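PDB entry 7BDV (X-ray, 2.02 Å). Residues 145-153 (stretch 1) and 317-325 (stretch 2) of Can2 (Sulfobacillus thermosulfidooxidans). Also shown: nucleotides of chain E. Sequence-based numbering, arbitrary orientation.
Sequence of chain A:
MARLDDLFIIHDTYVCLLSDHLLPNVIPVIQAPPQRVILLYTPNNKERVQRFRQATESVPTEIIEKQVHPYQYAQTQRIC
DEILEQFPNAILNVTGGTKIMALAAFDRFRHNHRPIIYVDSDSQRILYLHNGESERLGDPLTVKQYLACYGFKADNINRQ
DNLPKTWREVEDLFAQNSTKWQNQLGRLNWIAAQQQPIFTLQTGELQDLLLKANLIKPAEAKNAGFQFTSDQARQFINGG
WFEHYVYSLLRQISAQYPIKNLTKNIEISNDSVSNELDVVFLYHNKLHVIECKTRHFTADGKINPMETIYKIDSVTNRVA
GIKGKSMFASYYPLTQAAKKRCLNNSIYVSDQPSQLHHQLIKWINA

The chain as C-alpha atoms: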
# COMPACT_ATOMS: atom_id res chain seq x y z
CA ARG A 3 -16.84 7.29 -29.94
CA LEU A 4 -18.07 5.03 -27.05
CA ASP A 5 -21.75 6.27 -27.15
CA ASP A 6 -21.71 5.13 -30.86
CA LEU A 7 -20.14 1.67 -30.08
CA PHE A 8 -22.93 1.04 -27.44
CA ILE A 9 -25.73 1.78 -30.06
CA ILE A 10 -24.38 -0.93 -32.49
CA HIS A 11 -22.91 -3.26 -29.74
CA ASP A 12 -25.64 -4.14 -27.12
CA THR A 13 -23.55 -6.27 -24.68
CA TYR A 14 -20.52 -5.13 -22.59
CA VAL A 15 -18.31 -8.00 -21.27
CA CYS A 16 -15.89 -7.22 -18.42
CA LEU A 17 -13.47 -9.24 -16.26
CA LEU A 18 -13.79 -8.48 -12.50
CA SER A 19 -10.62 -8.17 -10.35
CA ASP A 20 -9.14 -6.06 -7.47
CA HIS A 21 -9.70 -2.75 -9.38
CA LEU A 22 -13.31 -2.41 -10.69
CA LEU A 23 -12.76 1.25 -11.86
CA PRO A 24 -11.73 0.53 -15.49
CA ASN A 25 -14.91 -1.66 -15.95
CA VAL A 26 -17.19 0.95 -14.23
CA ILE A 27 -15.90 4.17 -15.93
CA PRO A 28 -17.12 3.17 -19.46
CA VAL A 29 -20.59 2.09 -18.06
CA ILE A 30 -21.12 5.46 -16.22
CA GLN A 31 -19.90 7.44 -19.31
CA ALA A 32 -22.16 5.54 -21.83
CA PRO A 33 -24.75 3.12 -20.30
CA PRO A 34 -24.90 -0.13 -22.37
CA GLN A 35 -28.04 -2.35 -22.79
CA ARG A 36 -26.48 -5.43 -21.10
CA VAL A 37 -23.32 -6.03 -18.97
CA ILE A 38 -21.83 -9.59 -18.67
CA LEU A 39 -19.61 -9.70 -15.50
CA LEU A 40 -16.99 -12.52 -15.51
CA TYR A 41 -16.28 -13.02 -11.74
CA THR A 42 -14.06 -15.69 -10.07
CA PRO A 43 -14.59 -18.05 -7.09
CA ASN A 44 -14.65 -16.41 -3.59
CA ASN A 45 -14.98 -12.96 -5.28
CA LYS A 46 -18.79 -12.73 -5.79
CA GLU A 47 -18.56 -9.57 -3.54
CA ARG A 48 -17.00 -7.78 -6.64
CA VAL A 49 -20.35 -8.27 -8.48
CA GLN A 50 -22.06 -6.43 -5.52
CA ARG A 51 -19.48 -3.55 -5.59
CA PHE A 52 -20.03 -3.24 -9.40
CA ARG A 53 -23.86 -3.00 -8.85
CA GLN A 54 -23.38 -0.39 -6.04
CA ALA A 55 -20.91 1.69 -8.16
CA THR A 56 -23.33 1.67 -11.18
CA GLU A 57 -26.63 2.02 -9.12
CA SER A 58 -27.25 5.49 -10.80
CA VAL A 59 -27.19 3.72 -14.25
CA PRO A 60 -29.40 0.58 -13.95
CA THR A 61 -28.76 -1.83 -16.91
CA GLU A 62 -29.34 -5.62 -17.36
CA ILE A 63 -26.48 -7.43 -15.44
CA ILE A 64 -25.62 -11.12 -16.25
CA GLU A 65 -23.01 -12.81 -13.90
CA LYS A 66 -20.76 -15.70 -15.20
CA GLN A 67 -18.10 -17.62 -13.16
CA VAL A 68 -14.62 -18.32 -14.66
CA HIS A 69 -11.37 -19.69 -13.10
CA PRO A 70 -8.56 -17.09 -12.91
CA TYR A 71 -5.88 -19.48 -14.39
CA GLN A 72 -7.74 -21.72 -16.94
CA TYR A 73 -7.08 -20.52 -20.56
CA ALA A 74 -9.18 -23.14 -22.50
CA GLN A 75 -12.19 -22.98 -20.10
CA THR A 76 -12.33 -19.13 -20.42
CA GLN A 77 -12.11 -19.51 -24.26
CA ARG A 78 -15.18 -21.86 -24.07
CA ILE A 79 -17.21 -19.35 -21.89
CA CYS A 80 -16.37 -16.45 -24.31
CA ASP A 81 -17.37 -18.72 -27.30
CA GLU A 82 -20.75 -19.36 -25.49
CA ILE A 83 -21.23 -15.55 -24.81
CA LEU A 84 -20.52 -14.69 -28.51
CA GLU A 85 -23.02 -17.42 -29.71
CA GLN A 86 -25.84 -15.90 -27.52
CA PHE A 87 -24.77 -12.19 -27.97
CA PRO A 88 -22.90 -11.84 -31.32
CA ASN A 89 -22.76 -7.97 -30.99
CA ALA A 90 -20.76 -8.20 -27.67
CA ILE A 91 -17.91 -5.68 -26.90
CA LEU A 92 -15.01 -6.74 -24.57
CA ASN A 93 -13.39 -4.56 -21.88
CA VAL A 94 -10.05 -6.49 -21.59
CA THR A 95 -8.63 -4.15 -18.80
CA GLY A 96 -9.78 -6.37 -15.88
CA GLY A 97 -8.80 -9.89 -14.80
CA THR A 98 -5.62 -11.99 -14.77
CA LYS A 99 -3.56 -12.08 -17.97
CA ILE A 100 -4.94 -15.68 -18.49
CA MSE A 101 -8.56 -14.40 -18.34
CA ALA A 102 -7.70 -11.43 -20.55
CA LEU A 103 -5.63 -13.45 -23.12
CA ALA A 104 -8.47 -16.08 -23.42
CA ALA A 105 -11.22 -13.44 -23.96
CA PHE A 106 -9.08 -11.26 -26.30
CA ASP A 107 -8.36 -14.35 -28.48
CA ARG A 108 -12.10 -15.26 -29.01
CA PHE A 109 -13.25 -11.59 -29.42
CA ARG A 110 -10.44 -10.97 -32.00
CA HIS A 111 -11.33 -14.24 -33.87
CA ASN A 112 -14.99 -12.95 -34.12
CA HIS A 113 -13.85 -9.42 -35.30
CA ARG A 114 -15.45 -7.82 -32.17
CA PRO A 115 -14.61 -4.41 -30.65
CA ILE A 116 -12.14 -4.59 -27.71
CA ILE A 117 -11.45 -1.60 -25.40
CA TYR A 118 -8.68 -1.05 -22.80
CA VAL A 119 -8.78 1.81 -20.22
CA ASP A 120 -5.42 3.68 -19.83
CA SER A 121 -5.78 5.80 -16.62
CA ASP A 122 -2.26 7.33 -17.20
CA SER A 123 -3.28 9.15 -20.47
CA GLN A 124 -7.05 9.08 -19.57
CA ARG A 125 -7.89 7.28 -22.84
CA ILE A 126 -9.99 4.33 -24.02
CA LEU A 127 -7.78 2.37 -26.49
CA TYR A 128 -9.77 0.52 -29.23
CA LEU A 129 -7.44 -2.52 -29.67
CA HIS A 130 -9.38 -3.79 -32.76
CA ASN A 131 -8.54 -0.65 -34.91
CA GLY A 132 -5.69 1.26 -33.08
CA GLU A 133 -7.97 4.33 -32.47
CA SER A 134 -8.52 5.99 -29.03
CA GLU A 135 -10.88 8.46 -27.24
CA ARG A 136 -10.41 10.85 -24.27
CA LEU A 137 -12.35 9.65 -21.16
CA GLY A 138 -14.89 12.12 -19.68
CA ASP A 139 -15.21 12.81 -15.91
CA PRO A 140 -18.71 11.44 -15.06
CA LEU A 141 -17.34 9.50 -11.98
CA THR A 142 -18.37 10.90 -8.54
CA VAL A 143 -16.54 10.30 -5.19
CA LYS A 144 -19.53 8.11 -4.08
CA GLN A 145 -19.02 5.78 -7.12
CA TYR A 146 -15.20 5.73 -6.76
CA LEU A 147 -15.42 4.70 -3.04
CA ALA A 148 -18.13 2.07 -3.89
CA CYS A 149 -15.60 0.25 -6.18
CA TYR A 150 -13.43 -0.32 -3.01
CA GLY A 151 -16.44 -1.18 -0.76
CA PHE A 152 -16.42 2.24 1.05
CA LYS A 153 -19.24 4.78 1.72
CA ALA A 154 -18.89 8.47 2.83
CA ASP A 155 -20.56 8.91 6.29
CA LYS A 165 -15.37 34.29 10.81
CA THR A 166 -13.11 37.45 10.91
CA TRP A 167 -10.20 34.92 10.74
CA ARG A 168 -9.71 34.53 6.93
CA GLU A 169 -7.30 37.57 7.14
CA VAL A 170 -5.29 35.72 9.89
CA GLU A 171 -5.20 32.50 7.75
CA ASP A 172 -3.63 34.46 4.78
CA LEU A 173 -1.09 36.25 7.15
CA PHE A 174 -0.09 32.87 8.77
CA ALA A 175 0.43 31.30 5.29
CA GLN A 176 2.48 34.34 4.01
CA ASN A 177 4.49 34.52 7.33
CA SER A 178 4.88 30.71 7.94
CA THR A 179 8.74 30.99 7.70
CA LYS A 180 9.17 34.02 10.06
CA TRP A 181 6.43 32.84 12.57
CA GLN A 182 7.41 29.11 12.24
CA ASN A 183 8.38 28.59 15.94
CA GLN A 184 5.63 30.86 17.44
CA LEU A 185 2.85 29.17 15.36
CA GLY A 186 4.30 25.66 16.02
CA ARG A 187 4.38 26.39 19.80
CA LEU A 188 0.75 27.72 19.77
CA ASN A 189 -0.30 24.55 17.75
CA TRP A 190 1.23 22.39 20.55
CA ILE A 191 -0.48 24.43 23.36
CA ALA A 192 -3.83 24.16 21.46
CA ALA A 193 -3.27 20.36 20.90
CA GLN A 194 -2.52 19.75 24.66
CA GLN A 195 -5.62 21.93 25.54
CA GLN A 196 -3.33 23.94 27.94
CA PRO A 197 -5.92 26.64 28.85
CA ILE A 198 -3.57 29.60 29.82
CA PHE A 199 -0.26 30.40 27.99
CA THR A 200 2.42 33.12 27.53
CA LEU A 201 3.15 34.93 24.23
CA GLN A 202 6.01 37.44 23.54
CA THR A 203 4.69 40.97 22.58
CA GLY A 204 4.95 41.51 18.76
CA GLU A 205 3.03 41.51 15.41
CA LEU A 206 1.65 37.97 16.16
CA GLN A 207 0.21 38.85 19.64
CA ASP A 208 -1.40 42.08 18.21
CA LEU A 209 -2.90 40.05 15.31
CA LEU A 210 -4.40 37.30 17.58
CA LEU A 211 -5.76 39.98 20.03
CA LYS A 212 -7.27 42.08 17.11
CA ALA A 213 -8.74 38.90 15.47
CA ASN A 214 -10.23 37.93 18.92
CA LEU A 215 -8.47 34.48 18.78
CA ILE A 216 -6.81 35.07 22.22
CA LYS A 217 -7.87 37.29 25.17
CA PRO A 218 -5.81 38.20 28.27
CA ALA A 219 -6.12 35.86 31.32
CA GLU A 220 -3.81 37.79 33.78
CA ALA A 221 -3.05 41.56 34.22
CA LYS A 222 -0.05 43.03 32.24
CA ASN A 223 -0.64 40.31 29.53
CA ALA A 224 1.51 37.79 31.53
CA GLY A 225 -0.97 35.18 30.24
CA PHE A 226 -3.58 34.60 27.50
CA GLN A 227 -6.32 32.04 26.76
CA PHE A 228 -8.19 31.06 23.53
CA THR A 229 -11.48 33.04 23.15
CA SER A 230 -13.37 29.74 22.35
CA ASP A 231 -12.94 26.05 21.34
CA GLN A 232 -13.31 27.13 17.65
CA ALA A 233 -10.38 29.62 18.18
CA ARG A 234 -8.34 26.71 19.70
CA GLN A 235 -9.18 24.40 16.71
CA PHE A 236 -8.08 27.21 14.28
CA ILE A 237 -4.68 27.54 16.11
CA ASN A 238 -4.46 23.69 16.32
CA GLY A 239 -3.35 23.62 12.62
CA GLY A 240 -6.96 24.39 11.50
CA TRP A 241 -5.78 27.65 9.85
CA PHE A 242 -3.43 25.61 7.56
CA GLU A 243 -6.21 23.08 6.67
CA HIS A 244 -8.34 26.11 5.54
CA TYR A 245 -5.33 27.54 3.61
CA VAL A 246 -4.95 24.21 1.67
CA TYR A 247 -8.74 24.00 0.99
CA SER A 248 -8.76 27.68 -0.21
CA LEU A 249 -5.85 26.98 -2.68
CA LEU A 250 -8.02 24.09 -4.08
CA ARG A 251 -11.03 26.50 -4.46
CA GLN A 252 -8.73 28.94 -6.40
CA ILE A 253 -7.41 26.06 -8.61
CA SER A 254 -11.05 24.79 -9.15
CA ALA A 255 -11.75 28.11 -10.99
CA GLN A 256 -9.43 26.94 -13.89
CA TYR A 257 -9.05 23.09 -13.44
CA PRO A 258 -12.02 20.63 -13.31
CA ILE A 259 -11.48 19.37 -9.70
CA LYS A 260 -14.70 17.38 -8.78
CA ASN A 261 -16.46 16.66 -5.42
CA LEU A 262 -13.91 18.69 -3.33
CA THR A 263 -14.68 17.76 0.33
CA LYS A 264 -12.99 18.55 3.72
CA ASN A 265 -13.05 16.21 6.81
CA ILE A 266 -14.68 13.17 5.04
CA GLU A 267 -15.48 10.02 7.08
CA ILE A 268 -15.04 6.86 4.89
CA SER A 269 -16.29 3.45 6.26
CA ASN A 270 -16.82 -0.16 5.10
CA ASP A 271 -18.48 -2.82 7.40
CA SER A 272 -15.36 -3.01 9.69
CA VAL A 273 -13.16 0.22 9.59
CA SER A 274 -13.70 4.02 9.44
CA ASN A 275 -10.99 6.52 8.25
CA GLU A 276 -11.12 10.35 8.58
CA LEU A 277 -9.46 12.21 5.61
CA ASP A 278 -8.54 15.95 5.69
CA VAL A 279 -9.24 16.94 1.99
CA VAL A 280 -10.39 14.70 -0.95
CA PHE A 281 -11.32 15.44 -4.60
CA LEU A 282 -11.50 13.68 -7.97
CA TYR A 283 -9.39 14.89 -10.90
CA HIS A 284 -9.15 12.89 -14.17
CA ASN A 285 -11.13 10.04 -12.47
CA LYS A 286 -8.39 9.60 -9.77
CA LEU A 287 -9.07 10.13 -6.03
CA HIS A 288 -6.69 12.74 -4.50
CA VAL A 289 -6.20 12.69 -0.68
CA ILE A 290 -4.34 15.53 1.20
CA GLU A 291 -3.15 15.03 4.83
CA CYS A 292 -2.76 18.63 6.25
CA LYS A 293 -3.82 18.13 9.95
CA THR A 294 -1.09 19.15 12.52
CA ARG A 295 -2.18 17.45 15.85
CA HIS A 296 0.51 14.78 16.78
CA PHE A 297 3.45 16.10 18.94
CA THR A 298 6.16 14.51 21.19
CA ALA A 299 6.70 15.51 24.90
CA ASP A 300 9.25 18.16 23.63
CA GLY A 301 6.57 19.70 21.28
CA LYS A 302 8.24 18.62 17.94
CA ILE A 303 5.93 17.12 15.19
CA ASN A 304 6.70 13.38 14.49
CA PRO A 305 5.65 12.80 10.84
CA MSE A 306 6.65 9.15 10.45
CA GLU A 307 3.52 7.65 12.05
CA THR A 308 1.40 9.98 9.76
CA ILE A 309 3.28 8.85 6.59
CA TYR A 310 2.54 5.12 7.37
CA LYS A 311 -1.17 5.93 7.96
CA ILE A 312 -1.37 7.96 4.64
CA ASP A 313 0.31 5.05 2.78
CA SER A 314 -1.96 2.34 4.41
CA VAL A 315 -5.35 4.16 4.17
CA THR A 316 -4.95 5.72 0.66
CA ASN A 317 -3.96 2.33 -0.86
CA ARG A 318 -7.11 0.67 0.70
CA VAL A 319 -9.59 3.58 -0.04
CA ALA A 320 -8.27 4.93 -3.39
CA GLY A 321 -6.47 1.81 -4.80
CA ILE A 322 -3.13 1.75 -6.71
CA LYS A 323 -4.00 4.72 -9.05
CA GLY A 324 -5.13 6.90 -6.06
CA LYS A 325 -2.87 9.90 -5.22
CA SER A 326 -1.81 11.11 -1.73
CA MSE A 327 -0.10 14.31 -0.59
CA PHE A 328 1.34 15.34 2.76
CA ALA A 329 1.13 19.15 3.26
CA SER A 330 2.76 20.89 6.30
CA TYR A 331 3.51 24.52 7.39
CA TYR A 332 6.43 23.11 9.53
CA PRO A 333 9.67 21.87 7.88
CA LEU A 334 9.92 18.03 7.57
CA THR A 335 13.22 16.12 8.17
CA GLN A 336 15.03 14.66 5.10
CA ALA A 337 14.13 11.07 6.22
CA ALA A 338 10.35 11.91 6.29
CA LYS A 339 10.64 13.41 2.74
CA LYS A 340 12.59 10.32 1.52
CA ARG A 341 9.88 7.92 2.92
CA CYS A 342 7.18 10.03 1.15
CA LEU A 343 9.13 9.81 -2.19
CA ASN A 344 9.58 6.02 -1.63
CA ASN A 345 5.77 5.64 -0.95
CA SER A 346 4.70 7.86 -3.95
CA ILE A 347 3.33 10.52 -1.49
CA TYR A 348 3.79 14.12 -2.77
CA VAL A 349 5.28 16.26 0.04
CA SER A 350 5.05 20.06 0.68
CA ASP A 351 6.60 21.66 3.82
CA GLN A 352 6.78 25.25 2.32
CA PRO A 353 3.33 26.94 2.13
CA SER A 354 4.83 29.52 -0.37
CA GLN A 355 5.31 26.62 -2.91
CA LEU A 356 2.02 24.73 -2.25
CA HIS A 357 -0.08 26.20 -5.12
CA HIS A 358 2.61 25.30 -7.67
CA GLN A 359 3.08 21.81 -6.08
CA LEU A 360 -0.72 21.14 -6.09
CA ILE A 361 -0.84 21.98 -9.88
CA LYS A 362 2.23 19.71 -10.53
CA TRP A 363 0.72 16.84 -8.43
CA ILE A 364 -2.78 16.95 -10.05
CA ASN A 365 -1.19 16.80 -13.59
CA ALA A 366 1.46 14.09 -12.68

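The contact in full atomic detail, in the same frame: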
# COMPACT_ATOMS: atom_id res chain seq x y z
N GLN A 145 -19.21 6.93 -6.22
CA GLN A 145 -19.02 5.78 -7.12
C GLN A 145 -17.59 5.24 -6.96
O GLN A 145 -17.40 4.03 -6.97
CB GLN A 145 -19.25 6.24 -8.56
CG GLN A 145 -20.70 6.66 -8.84
CD GLN A 145 -20.87 7.26 -10.21
OE1 GLN A 145 -19.98 7.94 -10.75
NE2 GLN A 145 -22.04 7.02 -10.77
N TYR A 146 -16.63 6.12 -6.87
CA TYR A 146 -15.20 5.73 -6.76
C TYR A 146 -15.07 4.88 -5.50
O TYR A 146 -14.61 3.73 -5.61
CB TYR A 146 -14.31 6.98 -6.78
CG TYR A 146 -12.85 6.65 -6.86
CD1 TYR A 146 -12.19 6.06 -5.79
CD2 TYR A 146 -12.13 6.96 -7.99
CE1 TYR A 146 -10.84 5.76 -5.87
CE2 TYR A 146 -10.77 6.68 -8.08
CZ TYR A 146 -10.13 6.08 -7.02
OH TYR A 146 -8.79 5.83 -7.11
N LEU A 147 -15.52 5.39 -4.36
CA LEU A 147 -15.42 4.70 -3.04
C LEU A 147 -16.17 3.37 -3.07
O LEU A 147 -15.63 2.39 -2.52
CB LEU A 147 -15.92 5.61 -1.93
CG LEU A 147 -15.05 6.83 -1.63
CD1 LEU A 147 -15.72 7.66 -0.57
CD2 LEU A 147 -13.65 6.46 -1.19
N ALA A 148 -17.34 3.31 -3.73
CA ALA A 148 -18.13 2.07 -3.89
C ALA A 148 -17.30 0.96 -4.54
O ALA A 148 -17.44 -0.20 -4.16
CB ALA A 148 -19.38 2.34 -4.71
N CYS A 149 -16.43 1.27 -5.50
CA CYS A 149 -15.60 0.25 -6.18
C CYS A 149 -14.66 -0.43 -5.19
O CYS A 149 -14.24 -1.59 -5.49
CB CYS A 149 -14.74 0.86 -7.29
SG CYS A 149 -15.70 1.49 -8.68
N TYR A 150 -14.34 0.22 -4.07
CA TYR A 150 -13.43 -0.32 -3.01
C TYR A 150 -14.23 -0.68 -1.75
O TYR A 150 -13.64 -0.98 -0.72
CB TYR A 150 -12.32 0.71 -2.76
CG TYR A 150 -11.40 0.86 -3.94
CD1 TYR A 150 -10.42 -0.09 -4.16
CD2 TYR A 150 -11.54 1.89 -4.85
CE1 TYR A 150 -9.59 -0.01 -5.27
CE2 TYR A 150 -10.68 2.01 -5.94
CZ TYR A 150 -9.71 1.05 -6.15
OH TYR A 150 -8.87 1.10 -7.22
N GLY A 151 -15.56 -0.73 -1.85
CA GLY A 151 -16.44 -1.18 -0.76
C GLY A 151 -16.64 -0.12 0.33
O GLY A 151 -17.03 -0.49 1.46
N PHE A 152 -16.32 1.15 0.06
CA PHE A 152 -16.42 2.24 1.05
C PHE A 152 -17.65 3.11 0.76
O PHE A 152 -18.03 3.26 -0.39
CB PHE A 152 -15.14 3.09 1.05
CG PHE A 152 -14.04 2.40 1.81
CD1 PHE A 152 -13.98 2.50 3.19
CD2 PHE A 152 -13.12 1.59 1.17
CE1 PHE A 152 -12.98 1.85 3.91
CE2 PHE A 152 -12.13 0.94 1.88
CZ PHE A 152 -12.07 1.06 3.25
N LYS A 153 -18.18 3.75 1.80
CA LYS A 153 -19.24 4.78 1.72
C LYS A 153 -18.74 6.00 2.50
O LYS A 153 -17.85 5.81 3.40
CB LYS A 153 -20.53 4.19 2.28
CG LYS A 153 -21.75 5.06 2.03
N ASN A 317 -4.05 3.56 -0.05
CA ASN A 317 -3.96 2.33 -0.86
C ASN A 317 -5.27 1.53 -0.72
O ASN A 317 -5.73 1.00 -1.73
CB ASN A 317 -2.69 1.55 -0.55
CG ASN A 317 -1.46 2.14 -1.22
N ARG A 318 -5.85 1.43 0.48
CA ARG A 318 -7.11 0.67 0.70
C ARG A 318 -8.31 1.44 0.11
O ARG A 318 -9.17 0.79 -0.51
CB ARG A 318 -7.25 0.36 2.19
CG ARG A 318 -8.08 -0.87 2.53
CD ARG A 318 -7.39 -2.19 2.24
NE ARG A 318 -6.04 -2.28 2.80
CZ ARG A 318 -5.18 -3.26 2.54
NH1 ARG A 318 -5.50 -4.25 1.72
NH2 ARG A 318 -3.99 -3.26 3.11
N VAL A 319 -8.36 2.76 0.24
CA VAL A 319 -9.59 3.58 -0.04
C VAL A 319 -9.62 3.98 -1.51
O VAL A 319 -10.72 4.07 -2.08
CB VAL A 319 -9.63 4.81 0.88
CG1 VAL A 319 -10.49 5.95 0.35
CG2 VAL A 319 -10.03 4.37 2.28
N ALA A 320 -8.45 4.29 -2.08
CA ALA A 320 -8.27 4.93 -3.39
C ALA A 320 -7.59 3.97 -4.38
O ALA A 320 -7.53 4.32 -5.55
CB ALA A 320 -7.47 6.19 -3.20
N GLY A 321 -7.11 2.80 -3.93
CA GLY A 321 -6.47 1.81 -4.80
C GLY A 321 -5.12 2.30 -5.32
O GLY A 321 -4.66 3.33 -4.87
N ILE A 322 -4.55 1.60 -6.30
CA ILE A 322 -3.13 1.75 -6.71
C ILE A 322 -2.98 3.03 -7.54
O ILE A 322 -1.88 3.60 -7.51
CB ILE A 322 -2.59 0.48 -7.43
CG1 ILE A 322 -1.08 0.60 -7.70
CG2 ILE A 322 -3.39 0.16 -8.69
CD1 ILE A 322 -0.38 -0.66 -8.17
N LYS A 323 -4.03 3.49 -8.22
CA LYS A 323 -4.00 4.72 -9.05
C LYS A 323 -4.41 5.96 -8.24
O LYS A 323 -4.39 7.08 -8.82
CB LYS A 323 -4.90 4.58 -10.28
CG LYS A 323 -4.58 3.41 -11.20
CD LYS A 323 -3.15 3.39 -11.68
CE LYS A 323 -2.94 2.39 -12.80
NZ LYS A 323 -1.95 2.88 -13.78
N GLY A 324 -4.82 5.79 -6.99
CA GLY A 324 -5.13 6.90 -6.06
C GLY A 324 -3.87 7.68 -5.73
O GLY A 324 -2.77 7.11 -5.84
N LYS A 325 -4.01 8.96 -5.40
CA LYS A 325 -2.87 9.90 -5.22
C LYS A 325 -2.98 10.56 -3.85
O LYS A 325 -4.08 10.99 -3.49
CB LYS A 325 -2.86 10.93 -6.36
CG LYS A 325 -2.44 10.34 -7.69
CD LYS A 325 -2.73 11.20 -8.87
CE LYS A 325 -1.78 12.37 -8.97
NZ LYS A 325 -2.25 13.27 -10.05
P A E 1 -6.16 -5.80 -11.47
OP1 A E 1 -7.56 -5.59 -10.93
OP2 A E 1 -5.15 -5.16 -10.52
O5' A E 1 -6.04 -5.15 -12.91
C5' A E 1 -6.41 -3.78 -13.04
C4' A E 1 -5.91 -3.31 -14.36
O4' A E 1 -6.59 -2.08 -14.69
C3' A E 1 -4.41 -2.96 -14.42
O3' A E 1 -4.01 -2.97 -15.75
C2' A E 1 -4.42 -1.49 -14.03
O2' A E 1 -3.26 -0.85 -14.48
C1' A E 1 -5.64 -1.05 -14.84
N9 A E 1 -6.31 0.16 -14.49
C8 A E 1 -6.81 1.05 -15.39
N7 A E 1 -7.41 2.06 -14.83
C5 A E 1 -7.33 1.80 -13.48
C6 A E 1 -7.79 2.49 -12.36
N6 A E 1 -8.47 3.63 -12.42
N1 A E 1 -7.56 1.94 -11.15
C2 A E 1 -6.89 0.79 -11.09
N3 A E 1 -6.37 0.07 -12.06
C4 A E 1 -6.65 0.62 -13.25
O HOH W 1 -6.72 2.83 -8.46

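Residues 145-153 and 317-325, far apart in sequence, meet where a helix in each gives way to loop; together they bury 367 Å² of surface, and one direct hydrogen bond joins them amid van der Waals contacts with side chains and backbone. Gln145 lies out of reach of stretch 2 and serves its own helix, its carbonyl O accepting from Cys149 N at 3.3 Å. Tyr146, with chi1 t, leaves its backbone sideways, but the length of the phenol carries its end across the gap. There Tyr146 OH donates to Ala320 O at 2.5 Å, a short hydrogen bond with Ala320 O near the plane of the Tyr146 ring, the direction a phenol hydroxyl favours. The same ring packs against the small methyl of Ala320, with Tyr146 CE1 4.3 Å from Ala320 CB. The next residue, Leu147, places its CD2 3.6 Å from Val319 CG1, a branched aliphatic pair closing on each other without polar groups. Ala148 and Cys149 make no contact across the interface; Ala148 opens the type I turn that ends at Gly151, with Gly151 N donating to Ala148 O at 3.0 Å. Tyr150 stands at the closest approach of CA atoms, its CA 6.2 Å from Val319 CA, and its CB points toward stretch 2. Its ring runs along the backbone of 319-321: Tyr150 CD2 is 3.6 Å from Val319 O, while Gly321 N and Ala320 C lie over one face. Tyr150 OH reaches to 3.5 Å from Gly321 CA. Glycine suits this spot twice over, since Gly321 has positive phi and an ideal CB there would fall 2.0 Å from Tyr150 OH. A water extends the polar end of the contact, lying 3.0 Å from Tyr150 OH, accepting from Lys323 N at 2.8 Å and donating weakly to Ala320 O at 3.4 Å. Gly151 touches nothing in stretch 2; its phi is positive, which by itself favours glycine. Phe152 N is held by Leu147 O at 2.9 Å, and its CB points toward stretch 2. Val319 CG2 lies over the face of the Phe152 ring, 4.0 Å from its centroid and 12° off the normal, a CH-pi contact; Phe152 CE2 also approaches Arg318 O at 3.8 Å. Val319 is thus the hub: its two methyls meet Leu147 and Phe152, and it has the largest covered area of any residue here. Arg318 is partly exposed; its CG lies 4.5 Å from Phe152 CE2 while the end of the side chain leads away. Lys153, modelled only to CG, makes no contact with stretch 2 in the atoms built.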